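Local coordinates for protein aminotransferase, class III (Thermomicrobium roseum, PDB 6IO1) that acts as a thermostable (S)-enantioselective omega-transaminase, probably transferring amino groups by means of its pyridoxal 5'-phosphate cofactor, at residues Glu261-Phe266 and Phe287-Thr292; Val296-Val301 and Pro328-Val333; Gly270-Met275 and Arg345-Ala350; Phe266-Thr271 and Met424-Thr429. All coordinates share one frame; numbering follows the deposited sequence.

Contact 1 of 4, residues Glu261-Phe266 and Phe287-Thr292; sequences EVITGF and FAKGIT. With PMP (4'-deoxy-4'-aminopyridoxal-5'-phosphate), chain C.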
loop_
_atom_site.group_PDB
_atom_site.type_symbol
_atom_site.label_atom_id
_atom_site.label_comp_id
_atom_site.label_asym_id
_atom_site.label_seq_id
_atom_site.Cartn_x
_atom_site.Cartn_y
_atom_site.Cartn_z
ATOM N N GLU B 261 3.036 -5.329 14.768
ATOM C CA GLU B 261 1.975 -4.840 15.637
ATOM C C GLU B 261 0.796 -4.279 14.852
ATOM O O GLU B 261 0.064 -3.428 15.370
ATOM C CB GLU B 261 2.525 -3.782 16.595
ATOM C CG GLU B 261 3.542 -4.313 17.592
ATOM C CD GLU B 261 2.990 -4.402 19.001
ATOM O OE1 GLU B 261 1.751 -4.378 19.159
ATOM O OE2 GLU B 261 3.795 -4.492 19.952
ATOM N N VAL B 262 0.609 -4.725 13.607
ATOM C CA VAL B 262 -0.458 -4.187 12.766
ATOM C C VAL B 262 -1.821 -4.414 13.412
ATOM O O VAL B 262 -2.679 -3.522 13.413
ATOM C CB VAL B 262 -0.382 -4.798 11.353
ATOM C CG1 VAL B 262 -1.675 -4.567 10.593
ATOM C CG2 VAL B 262 0.796 -4.207 10.588
ATOM N N ILE B 263 -2.039 -5.596 13.982
ATOM C CA ILE B 263 -3.302 -5.893 14.655
ATOM C C ILE B 263 -3.230 -5.569 16.140
ATOM O O ILE B 263 -4.098 -4.876 16.679
ATOM C CB ILE B 263 -3.691 -7.371 14.434
ATOM C CG1 ILE B 263 -4.094 -7.621 12.982
ATOM C CG2 ILE B 263 -4.818 -7.768 15.373
ATOM C CD1 ILE B 263 -4.589 -9.030 12.734
ATOM N N THR B 264 -2.193 -6.064 16.820
ATOM C CA THR B 264 -2.095 -5.898 18.266
ATOM C C THR B 264 -1.900 -4.442 18.666
ATOM O O THR B 264 -2.258 -4.058 19.786
ATOM C CB THR B 264 -0.946 -6.744 18.814
ATOM O OG1 THR B 264 0.280 -6.354 18.182
ATOM C CG2 THR B 264 -1.199 -8.220 18.549
ATOM N N GLY B 265 -1.338 -3.626 17.779
ATOM C CA GLY B 265 -0.965 -2.280 18.153
ATOM C C GLY B 265 -2.154 -1.397 18.477
ATOM O O GLY B 265 -3.283 -1.617 18.037
ATOM N N PHE B 266 -1.867 -0.374 19.284
ATOM C CA PHE B 266 -2.826 0.671 19.641
ATOM C C PHE B 266 -4.023 0.112 20.414
ATOM O O PHE B 266 -5.183 0.376 20.093
ATOM C CB PHE B 266 -3.257 1.453 18.399
ATOM C CG PHE B 266 -2.110 2.126 17.696
ATOM C CD1 PHE B 266 -1.685 3.385 18.087
ATOM C CD2 PHE B 266 -1.438 1.489 16.666
ATOM C CE1 PHE B 266 -0.622 4.003 17.454
ATOM C CE2 PHE B 266 -0.375 2.101 16.029
ATOM C CZ PHE B 266 0.033 3.359 16.423
ATOM N N PHE B 287 3.345 -1.192 12.046
ATOM C CA PHE B 287 2.015 -0.894 12.553
ATOM C C PHE B 287 1.124 -0.428 11.414
ATOM O O PHE B 287 1.595 0.027 10.371
ATOM C CB PHE B 287 2.052 0.164 13.667
ATOM C CG PHE B 287 2.892 1.367 13.340
ATOM C CD1 PHE B 287 4.253 1.369 13.600
ATOM C CD2 PHE B 287 2.320 2.502 12.791
ATOM C CE1 PHE B 287 5.028 2.473 13.308
ATOM C CE2 PHE B 287 3.091 3.611 12.498
ATOM C CZ PHE B 287 4.447 3.596 12.757
ATOM N N ALA B 288 -0.181 -0.549 11.643
ATOM C CA ALA B 288 -1.210 -0.143 10.695
ATOM C C ALA B 288 -2.558 -0.223 11.394
ATOM O O ALA B 288 -2.613 -0.282 12.627
ATOM C CB ALA B 288 -1.194 -1.023 9.444
ATOM N N LYS B 289 -3.643 -0.208 10.621
ATOM C CA LYS B 289 -4.975 -0.445 11.163
ATOM C C LYS B 289 -5.366 0.590 12.213
ATOM O O LYS B 289 -5.749 1.716 11.877
ATOM C CB LYS B 289 -5.060 -1.857 11.757
ATOM C CG LYS B 289 -4.967 -2.978 10.733
ATOM C CD LYS B 289 -5.293 -4.325 11.361
ATOM C CE LYS B 289 -5.249 -5.446 10.334
ATOM N NZ LYS B 289 -6.181 -5.210 9.199
ATOM N N GLY B 290 -5.280 0.205 13.488
ATOM C CA GLY B 290 -5.801 1.002 14.586
ATOM C C GLY B 290 -5.205 2.389 14.736
ATOM O O GLY B 290 -5.804 3.230 15.415
ATOM N N ILE B 291 -4.029 2.643 14.149
ATOM C CA ILE B 291 -3.374 3.944 14.306
ATOM C C ILE B 291 -4.313 5.089 13.941
ATOM O O ILE B 291 -4.286 6.158 14.564
ATOM C CB ILE B 291 -2.068 3.995 13.485
ATOM C CG1 ILE B 291 -1.311 5.293 13.779
ATOM C CG2 ILE B 291 -2.344 3.852 11.992
ATOM C CD1 ILE B 291 0.085 5.331 13.209
ATOM N N THR B 292 -5.164 4.886 12.938
ATOM C CA THR B 292 -6.173 5.863 12.557
ATOM C C THR B 292 -7.584 5.369 12.823
ATOM O O THR B 292 -8.546 6.049 12.448
ATOM C CB THR B 292 -6.039 6.230 11.074
ATOM O OG1 THR B 292 -6.075 5.037 10.281
ATOM C CG2 THR B 292 -4.737 6.962 10.820
HETATM N N1 PMP C . 0.204 -7.537 9.070
HETATM C C2 PMP C . -0.736 -8.117 9.815
HETATM C C2A PMP C . -0.385 -8.574 11.197
HETATM C C3 PMP C . -2.031 -8.299 9.314
HETATM O O3 PMP C . -2.973 -8.897 10.099
HETATM C C4 PMP C . -2.343 -7.867 8.021
HETATM C C4A PMP C . -3.731 -8.053 7.461
HETATM N N4A PMP C . -4.764 -8.043 8.502
HETATM C C5 PMP C . -1.340 -7.258 7.254
HETATM C C6 PMP C . -0.089 -7.120 7.828
HETATM C C5A PMP C . -1.612 -6.776 5.862
HETATM O O4P PMP C . -2.090 -5.395 5.879
HETATM P P PMP C . -2.589 -4.657 4.532
HETATM O O1P PMP C . -2.974 -3.251 4.951
HETATM O O2P PMP C . -1.411 -4.687 3.579
HETATM O O3P PMP C . -3.769 -5.469 4.036
HETATM O O HOH W 1 -0.878 -1.027 14.379
HETATM O O HOH W 2 -3.589 -1.595 15.071
#

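Contact 2 of 4, residues Val296-Val301 and Pro328-Val333; sequences VPLGGV and PVACAV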
loop_
_atom_site.group_PDB
_atom_site.type_symbol
_atom_site.label_atom_id
_atom_site.label_comp_id
_atom_site.label_asym_id
_atom_site.label_seq_id
_atom_site.Cartn_x
_atom_site.Cartn_y
_atom_site.Cartn_z
ATOM N N VAL B 296 -8.578 6.683 7.894
ATOM C CA VAL B 296 -7.775 6.987 6.708
ATOM C C VAL B 296 -6.679 5.930 6.607
ATOM O O VAL B 296 -6.110 5.540 7.638
ATOM C CB VAL B 296 -7.177 8.405 6.769
ATOM C CG1 VAL B 296 -6.363 8.702 5.519
ATOM C CG2 VAL B 296 -8.264 9.458 6.938
ATOM N N PRO B 297 -6.365 5.422 5.414
ATOM C CA PRO B 297 -5.293 4.418 5.295
ATOM C C PRO B 297 -3.962 4.963 5.787
ATOM O O PRO B 297 -3.456 5.968 5.284
ATOM C CB PRO B 297 -5.263 4.116 3.793
ATOM C CG PRO B 297 -6.644 4.412 3.330
ATOM C CD PRO B 297 -7.099 5.590 4.147
ATOM N N LEU B 298 -3.396 4.286 6.784
ATOM C CA LEU B 298 -2.107 4.675 7.334
ATOM C C LEU B 298 -1.413 3.458 7.926
ATOM O O LEU B 298 -2.057 2.582 8.507
ATOM C CB LEU B 298 -2.256 5.766 8.401
ATOM C CG LEU B 298 -0.949 6.301 8.993
ATOM C CD1 LEU B 298 -0.020 6.791 7.893
ATOM C CD2 LEU B 298 -1.217 7.406 9.991
ATOM N N GLY B 299 -0.093 3.418 7.765
ATOM C CA GLY B 299 0.752 2.386 8.322
ATOM C C GLY B 299 2.109 2.997 8.587
ATOM O O GLY B 299 2.350 4.164 8.276
ATOM N N GLY B 300 3.003 2.212 9.169
ATOM C CA GLY B 300 4.335 2.740 9.399
ATOM C C GLY B 300 5.297 1.696 9.914
ATOM O O GLY B 300 4.910 0.598 10.329
ATOM N N VAL B 301 6.571 2.080 9.891
ATOM C CA VAL B 301 7.671 1.292 10.424
ATOM C C VAL B 301 8.466 2.175 11.372
ATOM O O VAL B 301 8.827 3.305 11.020
ATOM C CB VAL B 301 8.584 0.755 9.306
ATOM C CG1 VAL B 301 9.747 -0.023 9.893
ATOM C CG2 VAL B 301 7.791 -0.104 8.345
ATOM N N PRO B 328 -0.368 13.757 4.791
ATOM C CA PRO B 328 -0.726 14.709 5.859
ATOM C C PRO B 328 -2.106 14.485 6.453
ATOM O O PRO B 328 -2.273 14.603 7.674
ATOM C CB PRO B 328 -0.628 16.070 5.151
ATOM C CG PRO B 328 0.323 15.838 4.022
ATOM C CD PRO B 328 0.046 14.441 3.554
ATOM N N VAL B 329 -3.103 14.162 5.627
ATOM C CA VAL B 329 -4.445 13.929 6.150
ATOM C C VAL B 329 -4.460 12.692 7.038
ATOM O O VAL B 329 -5.052 12.697 8.127
ATOM C CB VAL B 329 -5.450 13.809 4.991
ATOM C CG1 VAL B 329 -6.866 13.647 5.523
ATOM C CG2 VAL B 329 -5.342 15.019 4.080
ATOM N N ALA B 330 -3.804 11.619 6.591
ATOM C CA ALA B 330 -3.729 10.403 7.393
ATOM C C ALA B 330 -3.039 10.666 8.723
ATOM O O ALA B 330 -3.498 10.200 9.770
ATOM C CB ALA B 330 -2.999 9.305 6.618
ATOM N N CYS B 331 -1.934 11.416 8.703
ATOM C CA CYS B 331 -1.202 11.695 9.935
ATOM C C CYS B 331 -2.007 12.578 10.886
ATOM O O CYS B 331 -1.975 12.372 12.104
ATOM C CB CYS B 331 0.145 12.334 9.605
ATOM S SG CYS B 331 1.271 11.235 8.714
ATOM N N ALA B 332 -2.717 13.579 10.358
ATOM C CA ALA B 332 -3.557 14.413 11.214
ATOM C C ALA B 332 -4.677 13.598 11.853
ATOM O O ALA B 332 -4.954 13.730 13.057
ATOM C CB ALA B 332 -4.131 15.581 10.411
ATOM N N VAL B 333 -5.333 12.747 11.059
ATOM C CA VAL B 333 -6.371 11.878 11.603
ATOM C C VAL B 333 -5.778 10.942 12.646
ATOM O O VAL B 333 -6.412 10.645 13.665
ATOM C CB VAL B 333 -7.072 11.106 10.469
ATOM C CG1 VAL B 333 -7.963 10.011 11.033
ATOM C CG2 VAL B 333 -7.882 12.060 9.605
#

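Contact 3 of 4, residues Gly270-Met275 and Arg345-Ala350; sequences GTLFGM and RLWENA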
loop_
_atom_site.group_PDB
_atom_site.type_symbol
_atom_site.label_atom_id
_atom_site.label_comp_id
_atom_site.label_asym_id
_atom_site.label_seq_id
_atom_site.Cartn_x
_atom_site.Cartn_y
_atom_site.Cartn_z
ATOM N N GLY B 270 -4.989 -5.022 25.437
ATOM C CA GLY B 270 -5.106 -4.576 26.812
ATOM C C GLY B 270 -4.002 -3.639 27.243
ATOM O O GLY B 270 -4.092 -3.051 28.328
ATOM N N THR B 271 -2.964 -3.490 26.425
ATOM C CA THR B 271 -1.947 -2.463 26.571
ATOM C C THR B 271 -1.865 -1.723 25.246
ATOM O O THR B 271 -2.422 -2.165 24.238
ATOM C CB THR B 271 -0.576 -3.047 26.936
ATOM O OG1 THR B 271 -0.183 -3.996 25.939
ATOM C CG2 THR B 271 -0.626 -3.732 28.295
ATOM N N LEU B 272 -1.168 -0.586 25.246
ATOM C CA LEU B 272 -1.069 0.199 24.019
ATOM C C LEU B 272 -0.438 -0.613 22.894
ATOM O O LEU B 272 -0.910 -0.575 21.752
ATOM C CB LEU B 272 -0.276 1.481 24.267
ATOM C CG LEU B 272 -0.296 2.461 23.090
ATOM C CD1 LEU B 272 -1.730 2.767 22.677
ATOM C CD2 LEU B 272 0.452 3.739 23.428
ATOM N N PHE B 273 0.618 -1.364 23.195
ATOM C CA PHE B 273 1.263 -2.218 22.211
ATOM C C PHE B 273 1.488 -3.605 22.794
ATOM O O PHE B 273 1.655 -3.771 24.005
ATOM C CB PHE B 273 2.592 -1.622 21.737
ATOM C CG PHE B 273 2.455 -0.257 21.130
ATOM C CD1 PHE B 273 1.750 -0.078 19.951
ATOM C CD2 PHE B 273 3.025 0.848 21.740
ATOM C CE1 PHE B 273 1.618 1.177 19.390
ATOM C CE2 PHE B 273 2.898 2.106 21.182
ATOM C CZ PHE B 273 2.194 2.270 20.006
ATOM N N GLY B 274 1.480 -4.605 21.909
ATOM C CA GLY B 274 1.682 -5.975 22.346
ATOM C C GLY B 274 3.061 -6.234 22.920
ATOM O O GLY B 274 3.230 -7.135 23.747
ATOM N N MET B 275 4.069 -5.469 22.477
ATOM C CA MET B 275 5.417 -5.630 23.020
ATOM C C MET B 275 5.430 -5.447 24.532
ATOM O O MET B 275 6.192 -6.118 25.239
ATOM C CB MET B 275 6.394 -4.657 22.344
ATOM C CG MET B 275 6.102 -3.170 22.539
ATOM S SD MET B 275 6.964 -2.099 21.366
ATOM C CE MET B 275 8.551 -1.874 22.167
ATOM N N ARG B 345 -8.207 6.032 27.323
ATOM C CA ARG B 345 -7.453 4.890 27.833
ATOM C C ARG B 345 -8.105 3.571 27.416
ATOM O O ARG B 345 -8.369 2.682 28.231
ATOM C CB ARG B 345 -7.302 5.001 29.352
ATOM C CG ARG B 345 -6.492 6.226 29.785
ATOM C CD ARG B 345 -6.251 6.229 31.276
ATOM N NE ARG B 345 -5.111 5.377 31.582
ATOM C CZ ARG B 345 -3.842 5.666 31.294
ATOM N NH1 ARG B 345 -2.898 4.800 31.609
ATOM N NH2 ARG B 345 -3.516 6.815 30.716
ATOM N N LEU B 346 -8.331 3.452 26.104
ATOM C CA LEU B 346 -9.099 2.333 25.487
ATOM C C LEU B 346 -8.452 0.974 25.775
ATOM O O LEU B 346 -9.176 -0.037 25.714
ATOM C CB LEU B 346 -9.258 2.583 23.984
ATOM C CG LEU B 346 -10.172 3.750 23.615
ATOM C CD1 LEU B 346 -10.411 3.801 22.114
ATOM C CD2 LEU B 346 -11.495 3.656 24.361
ATOM N N TRP B 347 -7.146 0.945 26.037
ATOM C CA TRP B 347 -6.483 -0.350 26.337
ATOM C C TRP B 347 -7.133 -0.971 27.580
ATOM O O TRP B 347 -7.179 -2.214 27.659
ATOM C CB TRP B 347 -4.965 -0.189 26.491
ATOM C CG TRP B 347 -4.561 0.864 27.476
ATOM C CD1 TRP B 347 -4.398 0.712 28.823
ATOM C CD2 TRP B 347 -4.262 2.241 27.189
ATOM N NE1 TRP B 347 -4.021 1.897 29.393
ATOM C CE2 TRP B 347 -3.928 2.854 28.416
ATOM C CE3 TRP B 347 -4.243 3.013 26.023
ATOM C CZ2 TRP B 347 -3.582 4.201 28.503
ATOM C CZ3 TRP B 347 -3.901 4.344 26.110
ATOM C CH2 TRP B 347 -3.575 4.927 27.334
ATOM N N GLU B 348 -7.558 -0.137 28.537
ATOM C CA GLU B 348 -8.170 -0.641 29.764
ATOM C C GLU B 348 -9.503 -1.317 29.469
ATOM O O GLU B 348 -9.774 -2.428 29.948
ATOM C CB GLU B 348 -8.358 0.504 30.759
ATOM C CG GLU B 348 -7.064 1.121 31.260
ATOM C CD GLU B 348 -7.304 2.234 32.259
ATOM O OE1 GLU B 348 -8.483 2.561 32.514
ATOM O OE2 GLU B 348 -6.317 2.783 32.790
ATOM N N ASN B 349 -10.361 -0.651 28.690
ATOM C CA ASN B 349 -11.618 -1.275 28.297
ATOM C C ASN B 349 -11.377 -2.490 27.419
ATOM O O ASN B 349 -12.144 -3.451 27.476
ATOM C CB ASN B 349 -12.525 -0.280 27.576
ATOM C CG ASN B 349 -13.944 -0.800 27.424
ATOM O OD1 ASN B 349 -14.653 -0.999 28.410
ATOM N ND2 ASN B 349 -14.359 -1.037 26.184
ATOM N N ALA B 350 -10.326 -2.466 26.598
ATOM C CA ALA B 350 -9.993 -3.644 25.812
ATOM C C ALA B 350 -9.684 -4.824 26.720
ATOM O O ALA B 350 -10.208 -5.922 26.518
ATOM C CB ALA B 350 -8.813 -3.351 24.890
#

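Contact 4 of 4, residues Phe266-Thr271 and Met424-Thr429; sequences FGRTGT and MAPPLT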
loop_
_atom_site.group_PDB
_atom_site.type_symbol
_atom_site.label_atom_id
_atom_site.label_comp_id
_atom_site.label_asym_id
_atom_site.label_seq_id
_atom_site.Cartn_x
_atom_site.Cartn_y
_atom_site.Cartn_z
ATOM N N PHE B 266 -1.867 -0.374 19.284
ATOM C CA PHE B 266 -2.826 0.671 19.641
ATOM C C PHE B 266 -4.023 0.112 20.414
ATOM O O PHE B 266 -5.183 0.376 20.093
ATOM C CB PHE B 266 -3.257 1.453 18.399
ATOM C CG PHE B 266 -2.110 2.126 17.696
ATOM C CD1 PHE B 266 -1.685 3.385 18.087
ATOM C CD2 PHE B 266 -1.438 1.489 16.666
ATOM C CE1 PHE B 266 -0.622 4.003 17.454
ATOM C CE2 PHE B 266 -0.375 2.101 16.029
ATOM C CZ PHE B 266 0.033 3.359 16.423
ATOM N N GLY B 267 -3.721 -0.672 21.450
ATOM C CA GLY B 267 -4.660 -0.973 22.512
ATOM C C GLY B 267 -5.453 -2.263 22.426
ATOM O O GLY B 267 -6.237 -2.532 23.342
ATOM N N ARG B 268 -5.281 -3.077 21.382
ATOM C CA ARG B 268 -6.170 -4.227 21.218
ATOM C C ARG B 268 -5.951 -5.289 22.296
ATOM O O ARG B 268 -6.913 -5.923 22.744
ATOM C CB ARG B 268 -6.009 -4.839 19.827
ATOM C CG ARG B 268 -7.018 -5.953 19.552
ATOM C CD ARG B 268 -7.400 -6.056 18.082
ATOM N NE ARG B 268 -8.165 -4.902 17.611
ATOM C CZ ARG B 268 -9.473 -4.742 17.794
ATOM N NH1 ARG B 268 -10.173 -5.655 18.454
ATOM N NH2 ARG B 268 -10.081 -3.661 17.324
ATOM N N THR B 269 -4.711 -5.498 22.733
ATOM C CA THR B 269 -4.403 -6.597 23.645
ATOM C C THR B 269 -4.608 -6.254 25.116
ATOM O O THR B 269 -4.420 -7.128 25.969
ATOM C CB THR B 269 -2.961 -7.074 23.442
ATOM O OG1 THR B 269 -2.051 -6.052 23.870
ATOM C CG2 THR B 269 -2.705 -7.402 21.980
ATOM N N GLY B 270 -4.989 -5.022 25.437
ATOM C CA GLY B 270 -5.106 -4.576 26.812
ATOM C C GLY B 270 -4.002 -3.639 27.243
ATOM O O GLY B 270 -4.092 -3.051 28.328
ATOM N N THR B 271 -2.964 -3.490 26.425
ATOM C CA THR B 271 -1.947 -2.463 26.571
ATOM C C THR B 271 -1.865 -1.723 25.246
ATOM O O THR B 271 -2.422 -2.165 24.238
ATOM C CB THR B 271 -0.576 -3.047 26.936
ATOM O OG1 THR B 271 -0.183 -3.996 25.939
ATOM C CG2 THR B 271 -0.626 -3.732 28.295
ATOM N N MET B 424 -13.363 -12.933 16.449
ATOM C CA MET B 424 -13.988 -11.645 16.850
ATOM C C MET B 424 -12.916 -10.618 17.232
ATOM O O MET B 424 -12.039 -10.949 18.052
ATOM C CB MET B 424 -14.925 -11.856 18.042
ATOM C CG MET B 424 -16.161 -12.665 17.701
ATOM S SD MET B 424 -16.917 -13.419 19.162
ATOM C CE MET B 424 -15.733 -14.717 19.510
ATOM N N ALA B 425 -13.011 -9.415 16.657
ATOM C CA ALA B 425 -12.113 -8.300 16.969
ATOM C C ALA B 425 -12.937 -7.025 17.086
ATOM O O ALA B 425 -12.842 -6.125 16.246
ATOM C CB ALA B 425 -11.027 -8.160 15.900
ATOM N N PRO B 426 -13.765 -6.896 18.147
ATOM C CA PRO B 426 -14.658 -5.740 18.317
ATOM C C PRO B 426 -13.957 -4.412 18.645
ATOM O O PRO B 426 -12.821 -4.437 19.081
ATOM C CB PRO B 426 -15.561 -6.156 19.488
ATOM C CG PRO B 426 -14.706 -7.115 20.284
ATOM C CD PRO B 426 -13.890 -7.857 19.245
ATOM N N PRO B 427 -14.620 -3.252 18.426
ATOM C CA PRO B 427 -14.029 -1.940 18.716
ATOM C C PRO B 427 -13.683 -1.837 20.209
ATOM O O PRO B 427 -14.450 -2.311 21.029
ATOM C CB PRO B 427 -15.149 -0.947 18.371
ATOM C CG PRO B 427 -16.021 -1.701 17.392
ATOM C CD PRO B 427 -15.968 -3.138 17.865
ATOM N N LEU B 428 -12.547 -1.206 20.515
ATOM C CA LEU B 428 -12.055 -1.117 21.887
ATOM C C LEU B 428 -13.052 -0.466 22.839
ATOM O O LEU B 428 -12.861 -0.553 24.057
ATOM C CB LEU B 428 -10.734 -0.345 21.928
ATOM C CG LEU B 428 -9.600 -0.758 20.985
ATOM C CD1 LEU B 428 -8.297 -0.088 21.400
ATOM C CD2 LEU B 428 -9.428 -2.268 20.932
ATOM N N THR B 429 -14.098 0.175 22.325
ATOM C CA THR B 429 -15.081 0.865 23.148
ATOM C C THR B 429 -16.263 -0.014 23.542
ATOM O O THR B 429 -17.205 0.491 24.164
ATOM C CB THR B 429 -15.599 2.106 22.418
ATOM O OG1 THR B 429 -16.190 1.718 21.172
ATOM C CG2 THR B 429 -14.460 3.075 22.147
#

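Contact 1 of 4, residues Glu261-Phe266 and Phe287-Thr292
Val-262 and Phe-266 pack against Lys-289 and Ile-291 in a wholly buried loop-to-loop contact, formed where the chain leaves the neighbouring parallel strands 256-260 and 284-287. No direct hydrogen bond crosses it; two waters bridge, one from Ala-288 N to Glu-261 O, the other from Gly-290 N to Val-262 O. The aromatic end is defined by Ile-291 CA, 3.8 Å from the centroid of the Phe-266 ring and 7° off its normal, a CH-pi contact. Ile-291 CG1, anti to its backbone N (chi1 -174°), extends alongside to reach Phe-266 CZ at 3.5 Å. At the other end Val-262 CG1 touches Lys-289 CG at 3.7 Å, the side chains crossing at about a right angle, while Val-262 lies on the face of the pyridine, with CG1 near its centre and CB over the rim, 3.6 Å from PMP N1. Lys-289 bends at its last torsion (chi4 -58°), and NZ lies 3.2 Å from PMP N4A; its hydrogen bonds go to Leu-60 O and, weakly, to Thr-323 OG1 of the second subunit. A lysine by the cofactor amine and a valine on the pyridine mark the pyridoxal phosphate site of class III, fold type I aminotransferases.

Contact 2 of 4, residues Val296-Val301 and Pro328-Val333
Val-296 and Leu-298 meet Ala-330 with no aromatic or guanidinium plane between them, and the flat groups in play are peptide units. The carbonyl Pro-297 O touches Ala-330 CB at 3.6 Å, obliquely to its own peptide plane, and Leu-298 CD2 lies over one face of the peptide after Ala-330, 3.6 Å from Ala-330 O. Neither approach is a hydrogen bond, and none crosses the segments. The remainder is apolar and centres on the Ala-330 methyl: Val-296 CG1 comes within 3.6 Å of Ala-330 CB, and Leu-298 CB within 4.0 Å of the same atom. Val-296 divides its branches between successive helical turns. With CG1 anti to the backbone N (chi1 -179°) and resting on Ala-330, CG2 is directed at Val-333, where it lies 3.7 Å from Val-333 CG2. An alanine at Val-296 would probably open a gap over Ala-330 and leave Val-333 CG2 without its methyl partner. The start of helix 328-344 packs on the residues that lead into strand 299-304, with Val-329 and Val-333 also touching helix 70-82 and Cys-331 helix 95-107. Leu-298 packs on helix 95-107 as well, and Pro-297 and Val-329 reach Tyr-324 and Tyr-295 of the second subunit, respectively.

Contact 3 of 4, residues Gly270-Met275 and Arg345-Ala350
Gly-270 meets Trp-347 backbone to backbone: Gly-270 CA lies 3.3 Å from Trp-347 O, with 149° at the hydrogen, a CA-H...O contact in place of any conventional hydrogen bond. At phi 106° a CB on Gly-270 would run into the carbonyl oxygen of the preceding residue. Trp-347 CB packs on the same loop, 3.5 Å from Gly-270 O and 3.7 Å from Thr-271 C, and Gly-270 O sits near the plane at the edge of the indole. The indole hangs in the crowded position between backbone N and carbonyl carbon (chi1 53°), with CE3 4.2 Å from Leu-272 CD1. In the second shell Arg-345 CA lies over the rim of one indole face, while its guanidinium turns a face to the indole edge at CZ2, which stands tightly 3.1 Å above it. A salt bridge from Arg-345 NE to Glu-348 OE2, 3.1 Å and in the guanidinium plane, is likely to help fix that plane. Thr-271 OG1 donates to Phe-273 O at 2.7 Å, spanning the turn that leads into helix 274-278. Arg-345 is the C-prime residue of a Schellman motif (Leu-346 N to Leu-341 O, Arg-345 N to Leu-342 O) that ends helix 328-344; helix 346-361 begins at the next residue.

Contact 4 of 4, residues Phe266-Thr271 and Met424-Thr429
Arg-268 donates twice to one carbonyl: its NH1 reaches Pro-426 O at 3.0 Å with an N-H...O angle of 154°, and its NH2 meets the same oxygen at 3.3 Å in a weak bond. The oxygen lies near the guanidinium plane, whereas NH1 is tilted 30° from the carbonyl plane. NH2 also binds Asn-64 OD1, so the group is held in its rotation from two directions. Methyl groups lie over both faces: Ala-425 CB covers one, 3.7 Å from Arg-268 NH1, and Leu-428 CD2 the opposite one, 3.9 Å from Arg-268 NH2. A leucine in place of Arg-268 would probably leave Pro-426 O and Asn-64 OD1 without their donor in a buried setting. Leu-428 also serves the backbone beyond. With CG anti to its carbonyl carbon (chi1 -51°), it sends CD1 to 3.4 Å from Phe-266 O and 3.7 Å from Gly-267 C, where any CB on Gly-267 would collide with it. Gly-267 opens a type I turn to Gly-270 that carries the arginine. A buried arginine sandwiched between methyl groups, bonded to a main-chain oxygen and to Asn-64, thus ties the loop after strand 256-260 of the large, cofactor-binding domain to the C-terminal domain of this fold type I aminotransferase.

Overall arrangement
Contacts 1, 2 and 4 are buried, whereas contact 3 lies nearer the surface. Contacts 1, 3 and 4 all draw on the chain after strand 256-260: contacts 1 and 4 share Phe-266, and contacts 3 and 4 share Gly-270 and Thr-271. Glu-261 of contact 1 accepts from the backbone N of Gly-274 and Met-275 in contact 3, and Asn-349 ND2 of contact 3 bonds Leu-428 O of contact 4. Contact 2 stands about 20 Å from contact 3 between centres, yet uses helix 328-344, which is followed after a single residue by helix 346-361. Chemistry follows place: water bridges and cofactor at contact 1, methyl packing at contact 2, backbone and indole at contact 3, buried charge at contact 4.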